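Local coordinates for protein dihydropteridine reductase (Caenorhabditis elegans, PDB 1OOE) that probably reduces quinonoid dihydrobiopterin to tetrahydrobiopterin with NADH or NADPH, working as a homodimer of the short-chain dehydrogenase/reductase family, at residues Phe77-Gly82 and Leu124-Gly129; Gln103-Ser108 and Lys147-His152; Ala169-Met174 and Ser218-Lys223. All coordinates share one frame; numbering follows the deposited sequence.

Contact 1: residues Phe77-Gly82 and Leu124-Gly129; sequences FCVAGG and LLQLTG
The F77 ring and the Q126 carboxamide are the two flat groups, with planes only 25° apart, yet they are not stacked squarely. Q126 OE1 comes obliquely to the root of the ring, 3.2 Å from F77 CB, while Q126 CB stands 4.0 Å from F77 CD1. The ring's far end meets L124 from another oblique direction, F77 CE1 lying 4.0 Å from L124 CD2. The ring of F23, on helix 14-25, adds a further aromatic neighbour. Q126 leaves its backbone with CG anti to N and then bends at chi2 (-94°), so the amide turns forward along its own strand, over the L127 peptide. NE2 thereby makes a weak hydrogen bond of 3.0 Å to L127 O and touches V79 CG1 at 3.8 Å; OE1, although buried, has no polar partner in the model. F77 and Q126 form a parallel beta bridge at the centre of the Rossmann-type sheet, where strand 73-78 borders strand 123-128. The C78 N-H closes it with a nearly straight bond (169°) of 2.9 Å to Q126 O, in the carbonyl plane. One residue on, strand pairing gives way to side-chain pairing: T128 OG1, anti to its carbonyl carbon, donates to an in-plane lone pair of C78 O at 2.8 Å. A water accepts from T128 N at 2.9 Å and gives only a weak bond to C78 O, bridging the strands where they diverge. On the face opposite the Q126 side chain, C78 CB packs on L127 CD2, and helix 93-118 covers C78 through S107 and A111.

Contact 2: residues Gln103-Ser108 and Lys147-His152; sequences QSVWSS and KAAVHH
K147 NZ has three partners to match its three N-H groups: the carbonyl oxygen of T128, at the end of strand 123-128, and two waters; G129 O lies close by and at most shares one of them. The waters accept from K147 NZ at 2.9 Å and 3.1 Å, and the second also lies 2.6 Å from S104 OG, so the ammonium is linked to helix 93-118 through solvent; the first reaches the same hydroxyl only weakly. A positive charge so placed would be expected to polarise both waters. The lysine starts out pointing away from the other helix, but its bend at chi2 (-68°) swings the extended remainder back, bringing CE to 3.2 Å from S104 OG. A second well-held atom is S104 O. Besides S108 N it receives S108 OG, which stands 2.7 Å from S104 O, nearly along the C=O axis. That bond fixes the S108 hydroxyl alongside V150, with S108 OG 3.6 Å from V150 CG2, the branch that also faces S104 O. V105 CG2 adds an apolar touch on A149 CB at 4.0 Å. The helix segments run 27° from parallel, with axes 8.8 Å apart at closest. A149 also packs on M145 of the second subunit, placing the pair beside the dimer interface. K147, four residues after a tyrosine, fits the lysine of the YxxxK motif and probably serves the catalytic site, as in other short-chain dehydrogenases/reductases.

Contact 3: residues Ala169-Met174 and Ser218-Lys223; sequences AVLTIM and SGALLK
T172 and L221 run alongside each other on one face of the sheet, with L221 CD2 4.0 Å from T172 CB. On this same face M174 crosses L221 obliquely: bent at chi3 (-61°), its chain brings CE over L221 CB at 3.7 Å. The reverse face carries I173 and L222, and there helix 198-210 covers L222 and L171 through W208. Strands 169-175 and 221-227 are parallel neighbours of the Rossmann-type sheet, joined by a connection that includes helix 198-210, a beta-alpha-beta crossover. Their pairing is carried by T172 N to A220 O (3.1 Å), L222 N to T172 O (2.8 Å) and M174 N to L222 O (2.7 Å), the last bent to 143° with its donor above the carbonyl plane. Nearer the N-terminal end of 218-223, G219 N reaches V170 O at 2.7 Å, and S218 substitutes a side chain for a carbonyl: OG, anti to its backbone N, accepts V170 N at 3.1 Å and packs 3.5 Å from V170 CG1. An alanine in place of S218 would remove this acceptor and would probably leave V170 N without its partner here, loosening the start of the pairing. G219 has a positive phi (98°), where a CB would collide with S218 O.

In the fold
Contacts 1 and 3 belong to one sheet: strands 123-128 and 169-175 are neighbours, L127 N bonding to L171 O at 2.9 Å, and the contact centres lie about 10 Å apart. Contact 2 packs alongside, its centre about 9 Å from that of contact 1, and joins it through K147 NZ to T128 O (3.1 Å) and Q103 OE1 to G82 N (2.6 Å). Contacts 2 and 3, about 13 Å between centres, meet where H151 CE1 touches M174 SD at 3.6 Å. V79 borders a GxGxxG pattern, so the strand ends near K147 probably line the dinucleotide site. Separately, a MES molecule, probably from the crystallisation liquor, lies about 5 Å from the L222 side chain.

Contact 1: residues Phe77-Gly82 and Leu124-Gly129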
ATOM      1  N   PHE A  77      13.054 -10.834 -11.530  1.00  8.57           N
ATOM      2  CA  PHE A  77      13.000 -11.195 -10.116  1.00  9.28           C
ATOM      3  C   PHE A  77      13.295  -9.974  -9.257  1.00  8.37           C
ATOM      4  O   PHE A  77      14.394  -9.430  -9.310  1.00  8.92           O
ATOM      5  CB  PHE A  77      14.024 -12.295  -9.816  1.00 10.21           C
ATOM      6  CG  PHE A  77      14.025 -13.426 -10.818  1.00  8.57           C
ATOM      7  CD1 PHE A  77      12.832 -14.009 -11.244  1.00 11.06           C
ATOM      8  CD2 PHE A  77      15.227 -13.915 -11.320  1.00  9.76           C
ATOM      9  CE1 PHE A  77      12.839 -15.064 -12.157  1.00 11.03           C
ATOM     10  CE2 PHE A  77      15.246 -14.971 -12.233  1.00 10.31           C
ATOM     11  CZ  PHE A  77      14.050 -15.546 -12.652  1.00 11.90           C
ATOM     12  N   CYS A  78      12.314  -9.552  -8.462  1.00  7.88           N
ATOM     13  CA  CYS A  78      12.478  -8.379  -7.609  1.00  8.73           C
ATOM     14  C   CYS A  78      12.594  -8.753  -6.136  1.00  9.77           C
ATOM     15  O   CYS A  78      11.630  -9.224  -5.533  1.00  9.52           O
ATOM     16  CB  CYS A  78      11.297  -7.427  -7.802  1.00  7.30           C
ATOM     17  SG  CYS A  78      11.475  -5.839  -6.952  1.00  9.30           S
ATOM     18  N   VAL A  79      13.775  -8.531  -5.566  1.00  9.33           N
ATOM     19  CA  VAL A  79      14.033  -8.846  -4.163  1.00 10.03           C
ATOM     20  C   VAL A  79      14.630  -7.654  -3.414  1.00 12.67           C
ATOM     21  O   VAL A  79      15.262  -7.817  -2.365  1.00 14.53           O
ATOM     22  CB  VAL A  79      14.998 -10.052  -4.040  1.00 11.81           C
ATOM     23  CG1 VAL A  79      14.311 -11.311  -4.555  1.00 10.05           C
ATOM     24  CG2 VAL A  79      16.283  -9.787  -4.828  1.00 10.96           C
ATOM     25  N   ALA A  80      14.406  -6.455  -3.942  1.00 11.80           N
ATOM     26  CA  ALA A  80      14.937  -5.234  -3.337  1.00 13.44           C
ATOM     27  C   ALA A  80      14.173  -4.777  -2.094  1.00 14.52           C
ATOM     28  O   ALA A  80      13.014  -5.135  -1.896  1.00 12.48           O
ATOM     29  CB  ALA A  80      14.943  -4.116  -4.370  1.00 14.69           C
ATOM     30  N   GLY A  81      14.834  -3.984  -1.253  1.00 15.16           N
ATOM     31  CA  GLY A  81      14.172  -3.468  -0.067  1.00 16.04           C
ATOM     32  C   GLY A  81      14.691  -3.916   1.286  1.00 16.00           C
ATOM     33  O   GLY A  81      15.201  -5.025   1.436  1.00 18.35           O
ATOM     34  N   GLY A  82      14.536  -3.038   2.275  1.00 16.42           N
ATOM     35  CA  GLY A  82      14.980  -3.327   3.629  1.00 15.40           C
ATOM     36  C   GLY A  82      13.844  -3.206   4.633  1.00 17.00           C
ATOM     37  O   GLY A  82      12.680  -3.387   4.279  1.00 18.14           O
ATOM     38  N   LEU A 124       8.184 -15.443 -16.327  1.00  9.15           N
ATOM     39  CA  LEU A 124       7.899 -15.321 -14.900  1.00  9.04           C
ATOM     40  C   LEU A 124       8.304 -13.994 -14.266  1.00  9.08           C
ATOM     41  O   LEU A 124       9.408 -13.505 -14.485  1.00  8.14           O
ATOM     42  CB  LEU A 124       8.614 -16.444 -14.137  1.00 10.45           C
ATOM     43  CG  LEU A 124       8.622 -16.362 -12.606  1.00 11.56           C
ATOM     44  CD1 LEU A 124       7.222 -16.592 -12.076  1.00 11.38           C
ATOM     45  CD2 LEU A 124       9.588 -17.396 -12.033  1.00 11.17           C
ATOM     46  N   LEU A 125       7.389 -13.415 -13.489  1.00  7.48           N
ATOM     47  CA  LEU A 125       7.675 -12.197 -12.735  1.00  7.46           C
ATOM     48  C   LEU A 125       7.565 -12.633 -11.276  1.00  7.85           C
ATOM     49  O   LEU A 125       6.545 -13.196 -10.869  1.00  8.30           O
ATOM     50  CB  LEU A 125       6.651 -11.089 -13.004  1.00  7.91           C
ATOM     51  CG  LEU A 125       6.677  -9.935 -11.980  1.00  7.38           C
ATOM     52  CD1 LEU A 125       7.989  -9.159 -12.092  1.00  8.89           C
ATOM     53  CD2 LEU A 125       5.490  -9.006 -12.214  1.00  8.84           C
ATOM     54  N   GLN A 126       8.619 -12.411 -10.500  1.00  6.62           N
ATOM     55  CA  GLN A 126       8.594 -12.770  -9.085  1.00  6.29           C
ATOM     56  C   GLN A 126       8.784 -11.518  -8.244  1.00  5.84           C
ATOM     57  O   GLN A 126       9.654 -10.692  -8.524  1.00  8.01           O
ATOM     58  CB  GLN A 126       9.687 -13.799  -8.775  1.00  7.49           C
ATOM     59  CG  GLN A 126       9.936 -14.037  -7.287  1.00  7.35           C
ATOM     60  CD  GLN A 126      11.056 -13.168  -6.749  1.00  9.10           C
ATOM     61  OE1 GLN A 126      12.114 -13.060  -7.371  1.00 10.82           O
ATOM     62  NE2 GLN A 126      10.838 -12.551  -5.585  1.00  9.50           N
ATOM     63  N   LEU A 127       7.940 -11.374  -7.228  1.00  6.09           N
ATOM     64  CA  LEU A 127       8.001 -10.230  -6.328  1.00  6.14           C
ATOM     65  C   LEU A 127       8.211 -10.747  -4.913  1.00  5.64           C
ATOM     66  O   LEU A 127       8.050 -11.940  -4.640  1.00  5.40           O
ATOM     67  CB  LEU A 127       6.698  -9.423  -6.383  1.00  7.18           C
ATOM     68  CG  LEU A 127       6.249  -8.883  -7.745  1.00  6.78           C
ATOM     69  CD1 LEU A 127       4.917  -8.171  -7.583  1.00  7.73           C
ATOM     70  CD2 LEU A 127       7.306  -7.937  -8.317  1.00  6.86           C
ATOM     71  N   THR A 128       8.559  -9.845  -4.008  1.00  6.56           N
ATOM     72  CA  THR A 128       8.785 -10.238  -2.629  1.00  7.66           C
ATOM     73  C   THR A 128       7.772  -9.573  -1.711  1.00  7.02           C
ATOM     74  O   THR A 128       7.708  -8.349  -1.632  1.00  7.91           O
ATOM     75  CB  THR A 128      10.209  -9.870  -2.187  1.00  9.75           C
ATOM     76  OG1 THR A 128      11.155 -10.519  -3.049  1.00  9.22           O
ATOM     77  CG2 THR A 128      10.456 -10.329  -0.754  1.00 11.04           C
ATOM     78  N   GLY A 129       6.975 -10.392  -1.030  1.00  7.20           N
ATOM     79  CA  GLY A 129       5.971  -9.870  -0.121  1.00  8.57           C
ATOM     80  C   GLY A 129       6.477  -9.931   1.308  1.00  8.44           C
ATOM     81  O   GLY A 129       7.653  -9.692   1.555  1.00  8.65           O
TER
HETATM   82  O   HOH W   1       9.094  -7.146  -4.901  1.00  8.36           O

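Contact 2: residues Gln103-Ser108 and Lys147-His152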
ATOM      1  N   GLN A 103      11.060   1.603  -0.654  1.00 13.25           N
ATOM      2  CA  GLN A 103      11.848   0.383  -0.769  1.00 13.44           C
ATOM      3  C   GLN A 103      11.125  -0.835  -1.347  1.00 12.44           C
ATOM      4  O   GLN A 103      11.699  -1.560  -2.160  1.00 13.33           O
ATOM      5  CB  GLN A 103      12.448   0.031   0.595  1.00 16.82           C
ATOM      6  CG  GLN A 103      13.623   0.919   0.982  1.00 18.20           C
ATOM      7  CD  GLN A 103      14.114   0.663   2.393  1.00 20.74           C
ATOM      8  OE1 GLN A 103      14.204  -0.481   2.833  1.00 21.89           O
ATOM      9  NE2 GLN A 103      14.449   1.732   3.106  1.00 21.66           N
ATOM     10  N   SER A 104       9.878  -1.060  -0.940  1.00 12.14           N
ATOM     11  CA  SER A 104       9.111  -2.211  -1.418  1.00  9.50           C
ATOM     12  C   SER A 104       8.123  -1.931  -2.550  1.00  9.34           C
ATOM     13  O   SER A 104       8.033  -2.705  -3.505  1.00  9.55           O
ATOM     14  CB  SER A 104       8.347  -2.858  -0.258  1.00 12.37           C
ATOM     15  OG  SER A 104       9.227  -3.533   0.626  1.00 13.82           O
ATOM     16  N   VAL A 105       7.376  -0.837  -2.441  1.00  8.19           N
ATOM     17  CA  VAL A 105       6.379  -0.509  -3.453  1.00  6.85           C
ATOM     18  C   VAL A 105       6.959   0.075  -4.740  1.00  7.86           C
ATOM     19  O   VAL A 105       6.568  -0.330  -5.832  1.00  7.54           O
ATOM     20  CB  VAL A 105       5.312   0.457  -2.883  1.00  7.28           C
ATOM     21  CG1 VAL A 105       4.293   0.811  -3.959  1.00 10.37           C
ATOM     22  CG2 VAL A 105       4.609  -0.198  -1.700  1.00  8.90           C
ATOM     23  N   TRP A 106       7.884   1.020  -4.625  1.00  8.47           N
ATOM     24  CA  TRP A 106       8.477   1.616  -5.823  1.00  8.89           C
ATOM     25  C   TRP A 106       9.142   0.552  -6.701  1.00  7.75           C
ATOM     26  O   TRP A 106       8.902   0.493  -7.910  1.00  8.20           O
ATOM     27  CB  TRP A 106       9.520   2.670  -5.439  1.00  8.95           C
ATOM     28  CG  TRP A 106       8.960   3.982  -4.938  1.00 10.40           C
ATOM     29  CD1 TRP A 106       7.741   4.196  -4.360  1.00  9.84           C
ATOM     30  CD2 TRP A 106       9.638   5.245  -4.925  1.00 10.58           C
ATOM     31  NE1 TRP A 106       7.620   5.517  -3.983  1.00 10.54           N
ATOM     32  CE2 TRP A 106       8.772   6.182  -4.320  1.00 10.11           C
ATOM     33  CE3 TRP A 106      10.899   5.675  -5.365  1.00 11.10           C
ATOM     34  CZ2 TRP A 106       9.126   7.529  -4.142  1.00  9.79           C
ATOM     35  CZ3 TRP A 106      11.251   7.016  -5.187  1.00  9.97           C
ATOM     36  CH2 TRP A 106      10.364   7.921  -4.580  1.00 11.31           C
ATOM     37  N   SER A 107       9.973  -0.283  -6.086  1.00  8.73           N
ATOM     38  CA  SER A 107      10.686  -1.335  -6.808  1.00  8.95           C
ATOM     39  C   SER A 107       9.758  -2.376  -7.423  1.00  8.95           C
ATOM     40  O   SER A 107       9.900  -2.726  -8.599  1.00  8.78           O
ATOM     41  CB  SER A 107      11.695  -2.019  -5.877  1.00  9.18           C
ATOM     42  OG  SER A 107      11.059  -2.536  -4.717  1.00  9.89           O
ATOM     43  N   SER A 108       8.805  -2.869  -6.637  1.00  9.30           N
ATOM     44  CA  SER A 108       7.868  -3.868  -7.138  1.00  7.87           C
ATOM     45  C   SER A 108       7.107  -3.349  -8.344  1.00  6.88           C
ATOM     46  O   SER A 108       6.899  -4.074  -9.306  1.00  7.11           O
ATOM     47  CB  SER A 108       6.866  -4.263  -6.049  1.00  7.13           C
ATOM     48  OG  SER A 108       7.511  -4.930  -4.985  1.00  8.40           O
ATOM     49  N   LYS A 147       4.026  -3.588   2.337  1.00  7.63           N
ATOM     50  CA  LYS A 147       3.965  -4.960   1.859  1.00  7.64           C
ATOM     51  C   LYS A 147       2.547  -5.391   1.485  1.00  7.64           C
ATOM     52  O   LYS A 147       2.369  -6.194   0.570  1.00  7.55           O
ATOM     53  CB  LYS A 147       4.577  -5.907   2.900  1.00  7.20           C
ATOM     54  CG  LYS A 147       6.095  -5.765   3.032  1.00  6.62           C
ATOM     55  CD  LYS A 147       6.816  -6.261   1.776  1.00  7.52           C
ATOM     56  CE  LYS A 147       8.325  -6.310   1.980  1.00  7.37           C
ATOM     57  NZ  LYS A 147       9.025  -6.922   0.806  1.00  8.68           N
ATOM     58  N   ALA A 148       1.534  -4.863   2.169  1.00  6.57           N
ATOM     59  CA  ALA A 148       0.153  -5.214   1.831  1.00  6.96           C
ATOM     60  C   ALA A 148      -0.139  -4.691   0.427  1.00  7.58           C
ATOM     61  O   ALA A 148      -0.875  -5.321  -0.333  1.00  7.51           O
ATOM     62  CB  ALA A 148      -0.830  -4.600   2.838  1.00  7.79           C
ATOM     63  N   ALA A 149       0.437  -3.541   0.084  1.00  8.27           N
ATOM     64  CA  ALA A 149       0.230  -2.976  -1.244  1.00  6.27           C
ATOM     65  C   ALA A 149       0.859  -3.908  -2.278  1.00  6.60           C
ATOM     66  O   ALA A 149       0.283  -4.128  -3.344  1.00  7.29           O
ATOM     67  CB  ALA A 149       0.846  -1.579  -1.343  1.00  7.72           C
ATOM     68  N   VAL A 150       2.030  -4.462  -1.962  1.00  6.68           N
ATOM     69  CA  VAL A 150       2.698  -5.380  -2.887  1.00  6.23           C
ATOM     70  C   VAL A 150       1.843  -6.638  -3.060  1.00  6.05           C
ATOM     71  O   VAL A 150       1.733  -7.174  -4.160  1.00  6.79           O
ATOM     72  CB  VAL A 150       4.120  -5.770  -2.391  1.00  5.30           C
ATOM     73  CG1 VAL A 150       4.720  -6.855  -3.298  1.00  6.95           C
ATOM     74  CG2 VAL A 150       5.024  -4.544  -2.400  1.00  7.43           C
ATOM     75  N   HIS A 151       1.233  -7.107  -1.975  1.00  7.44           N
ATOM     76  CA  HIS A 151       0.377  -8.286  -2.064  1.00  7.15           C
ATOM     77  C   HIS A 151      -0.823  -7.980  -2.971  1.00  5.66           C
ATOM     78  O   HIS A 151      -1.228  -8.823  -3.772  1.00  6.08           O
ATOM     79  CB  HIS A 151      -0.118  -8.711  -0.677  1.00  8.25           C
ATOM     80  CG  HIS A 151       0.956  -9.268   0.208  1.00  8.62           C
ATOM     81  ND1 HIS A 151       0.690  -9.797   1.454  1.00  9.89           N
ATOM     82  CD2 HIS A 151       2.294  -9.375   0.032  1.00  8.25           C
ATOM     83  CE1 HIS A 151       1.818 -10.206   2.007  1.00  7.87           C
ATOM     84  NE2 HIS A 151       2.809  -9.962   1.164  1.00  8.17           N
ATOM     85  N   HIS A 152      -1.387  -6.780  -2.859  1.00  6.43           N
ATOM     86  CA  HIS A 152      -2.530  -6.436  -3.700  1.00  7.08           C
ATOM     87  C   HIS A 152      -2.102  -6.306  -5.161  1.00  8.06           C
ATOM     88  O   HIS A 152      -2.814  -6.752  -6.068  1.00  6.54           O
ATOM     89  CB  HIS A 152      -3.203  -5.138  -3.239  1.00  6.46           C
ATOM     90  CG  HIS A 152      -4.505  -4.881  -3.928  1.00  5.97           C
ATOM     91  ND1 HIS A 152      -4.594  -4.203  -5.126  1.00  6.84           N
ATOM     92  CD2 HIS A 152      -5.754  -5.329  -3.656  1.00  7.86           C
ATOM     93  CE1 HIS A 152      -5.840  -4.251  -5.564  1.00  5.54           C
ATOM     94  NE2 HIS A 152      -6.564  -4.931  -4.692  1.00  5.80           N
TER
HETATM   95  O   HOH W   2       8.655  -5.798  -1.787  1.00 10.12           O
HETATM   96  O   HOH W   3      11.391  -4.967   0.398  1.00 22.78           O

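Contact 3: residues Ala169-Met174 and Ser218-Lys223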
ATOM      1  N   ALA A 169       3.180 -15.635 -15.606  1.00  9.88           N
ATOM      2  CA  ALA A 169       2.718 -15.789 -14.232  1.00  9.99           C
ATOM      3  C   ALA A 169       3.475 -14.852 -13.313  1.00  9.98           C
ATOM      4  O   ALA A 169       4.618 -14.489 -13.588  1.00  8.66           O
ATOM      5  CB  ALA A 169       2.918 -17.232 -13.768  1.00 11.93           C
ATOM      6  N   VAL A 170       2.816 -14.446 -12.232  1.00  9.41           N
ATOM      7  CA  VAL A 170       3.443 -13.607 -11.220  1.00  9.79           C
ATOM      8  C   VAL A 170       3.379 -14.427  -9.929  1.00  9.49           C
ATOM      9  O   VAL A 170       2.332 -14.990  -9.593  1.00  8.73           O
ATOM     10  CB  VAL A 170       2.708 -12.246 -11.038  1.00 10.19           C
ATOM     11  CG1 VAL A 170       1.247 -12.467 -10.693  1.00 11.76           C
ATOM     12  CG2 VAL A 170       3.394 -11.431  -9.957  1.00 12.36           C
ATOM     13  N   LEU A 171       4.515 -14.540  -9.244  1.00  7.97           N
ATOM     14  CA  LEU A 171       4.597 -15.293  -7.992  1.00  6.88           C
ATOM     15  C   LEU A 171       5.258 -14.395  -6.952  1.00  7.90           C
ATOM     16  O   LEU A 171       6.251 -13.731  -7.242  1.00  8.35           O
ATOM     17  CB  LEU A 171       5.421 -16.575  -8.186  1.00  9.93           C
ATOM     18  CG  LEU A 171       4.859 -17.601  -9.178  1.00  9.62           C
ATOM     19  CD1 LEU A 171       5.796 -18.799  -9.256  1.00 10.59           C
ATOM     20  CD2 LEU A 171       3.460 -18.034  -8.745  1.00  9.98           C
ATOM     21  N   THR A 172       4.705 -14.373  -5.741  1.00  8.67           N
ATOM     22  CA  THR A 172       5.235 -13.520  -4.678  1.00  7.81           C
ATOM     23  C   THR A 172       5.659 -14.367  -3.476  1.00  8.74           C
ATOM     24  O   THR A 172       4.838 -15.050  -2.871  1.00  8.33           O
ATOM     25  CB  THR A 172       4.168 -12.471  -4.278  1.00  8.43           C
ATOM     26  OG1 THR A 172       3.959 -11.573  -5.378  1.00  8.21           O
ATOM     27  CG2 THR A 172       4.611 -11.667  -3.065  1.00  7.18           C
ATOM     28  N   ILE A 173       6.949 -14.327  -3.144  1.00  6.73           N
ATOM     29  CA  ILE A 173       7.471 -15.130  -2.038  1.00  7.25           C
ATOM     30  C   ILE A 173       7.420 -14.449  -0.673  1.00  7.71           C
ATOM     31  O   ILE A 173       7.565 -13.234  -0.566  1.00  7.28           O
ATOM     32  CB  ILE A 173       8.928 -15.579  -2.310  1.00  7.91           C
ATOM     33  CG1 ILE A 173       9.860 -14.368  -2.391  1.00 11.45           C
ATOM     34  CG2 ILE A 173       8.992 -16.366  -3.617  1.00  8.67           C
ATOM     35  CD1 ILE A 173      11.330 -14.735  -2.546  1.00 12.44           C
ATOM     36  N   MET A 174       7.217 -15.254   0.368  1.00  6.49           N
ATOM     37  CA  MET A 174       7.149 -14.752   1.739  1.00  8.69           C
ATOM     38  C   MET A 174       7.912 -15.680   2.688  1.00  8.90           C
ATOM     39  O   MET A 174       7.314 -16.456   3.437  1.00  7.84           O
ATOM     40  CB  MET A 174       5.687 -14.631   2.197  1.00  7.90           C
ATOM     41  CG  MET A 174       4.797 -13.790   1.277  1.00  8.48           C
ATOM     42  SD  MET A 174       3.120 -13.532   1.911  1.00  9.60           S
ATOM     43  CE  MET A 174       2.511 -15.245   1.998  1.00 10.45           C
ATOM     44  N   SER A 218      -0.804 -18.445 -10.756  1.00 10.54           N
ATOM     45  CA  SER A 218      -0.347 -17.063 -10.890  1.00 10.01           C
ATOM     46  C   SER A 218      -1.086 -16.224  -9.857  1.00  9.69           C
ATOM     47  O   SER A 218      -2.299 -16.365  -9.690  1.00 11.22           O
ATOM     48  CB  SER A 218      -0.640 -16.523 -12.291  1.00  7.76           C
ATOM     49  OG  SER A 218      -0.162 -15.194 -12.436  1.00  9.31           O
ATOM     50  N   GLY A 219      -0.345 -15.364  -9.163  1.00  8.75           N
ATOM     51  CA  GLY A 219      -0.927 -14.514  -8.137  1.00  9.64           C
ATOM     52  C   GLY A 219      -0.745 -15.074  -6.736  1.00  9.05           C
ATOM     53  O   GLY A 219      -1.110 -14.436  -5.742  1.00 10.00           O
ATOM     54  N   ALA A 220      -0.162 -16.261  -6.647  1.00  9.28           N
ATOM     55  CA  ALA A 220       0.039 -16.908  -5.355  1.00  9.74           C
ATOM     56  C   ALA A 220       0.975 -16.158  -4.410  1.00  8.84           C
ATOM     57  O   ALA A 220       1.980 -15.593  -4.834  1.00  8.55           O
ATOM     58  CB  ALA A 220       0.561 -18.328  -5.568  1.00  9.58           C
ATOM     59  N   LEU A 221       0.618 -16.166  -3.128  1.00 10.19           N
ATOM     60  CA  LEU A 221       1.423 -15.559  -2.071  1.00  9.02           C
ATOM     61  C   LEU A 221       1.994 -16.816  -1.413  1.00 10.48           C
ATOM     62  O   LEU A 221       1.274 -17.554  -0.738  1.00 10.10           O
ATOM     63  CB  LEU A 221       0.532 -14.775  -1.098  1.00 10.80           C
ATOM     64  CG  LEU A 221      -0.303 -13.646  -1.723  1.00  7.51           C
ATOM     65  CD1 LEU A 221      -1.153 -12.989  -0.647  1.00  9.73           C
ATOM     66  CD2 LEU A 221       0.608 -12.612  -2.375  1.00  9.87           C
ATOM     67  N   LEU A 222       3.284 -17.055  -1.628  1.00  9.51           N
ATOM     68  CA  LEU A 222       3.958 -18.263  -1.153  1.00  9.11           C
ATOM     69  C   LEU A 222       4.759 -18.144   0.138  1.00 10.43           C
ATOM     70  O   LEU A 222       5.864 -17.605   0.141  1.00 10.79           O
ATOM     71  CB  LEU A 222       4.876 -18.774  -2.267  1.00  9.85           C
ATOM     72  CG  LEU A 222       4.198 -18.892  -3.640  1.00 10.00           C
ATOM     73  CD1 LEU A 222       5.251 -19.100  -4.728  1.00  9.35           C
ATOM     74  CD2 LEU A 222       3.197 -20.039  -3.630  1.00 11.11           C
ATOM     75  N   LYS A 223       4.206 -18.670   1.228  1.00  9.75           N
ATOM     76  CA  LYS A 223       4.897 -18.628   2.514  1.00 11.35           C
ATOM     77  C   LYS A 223       5.913 -19.768   2.537  1.00 12.60           C
ATOM     78  O   LYS A 223       5.571 -20.930   2.306  1.00 12.23           O
ATOM     79  CB  LYS A 223       3.893 -18.777   3.661  1.00 11.61           C
ATOM     80  CG  LYS A 223       4.498 -18.611   5.049  1.00 12.51           C
ATOM     81  CD  LYS A 223       3.407 -18.616   6.107  1.00 13.53           C
ATOM     82  CE  LYS A 223       3.968 -18.453   7.511  1.00 15.26           C
ATOM     83  NZ  LYS A 223       2.868 -18.423   8.517  1.00 17.11           N
TER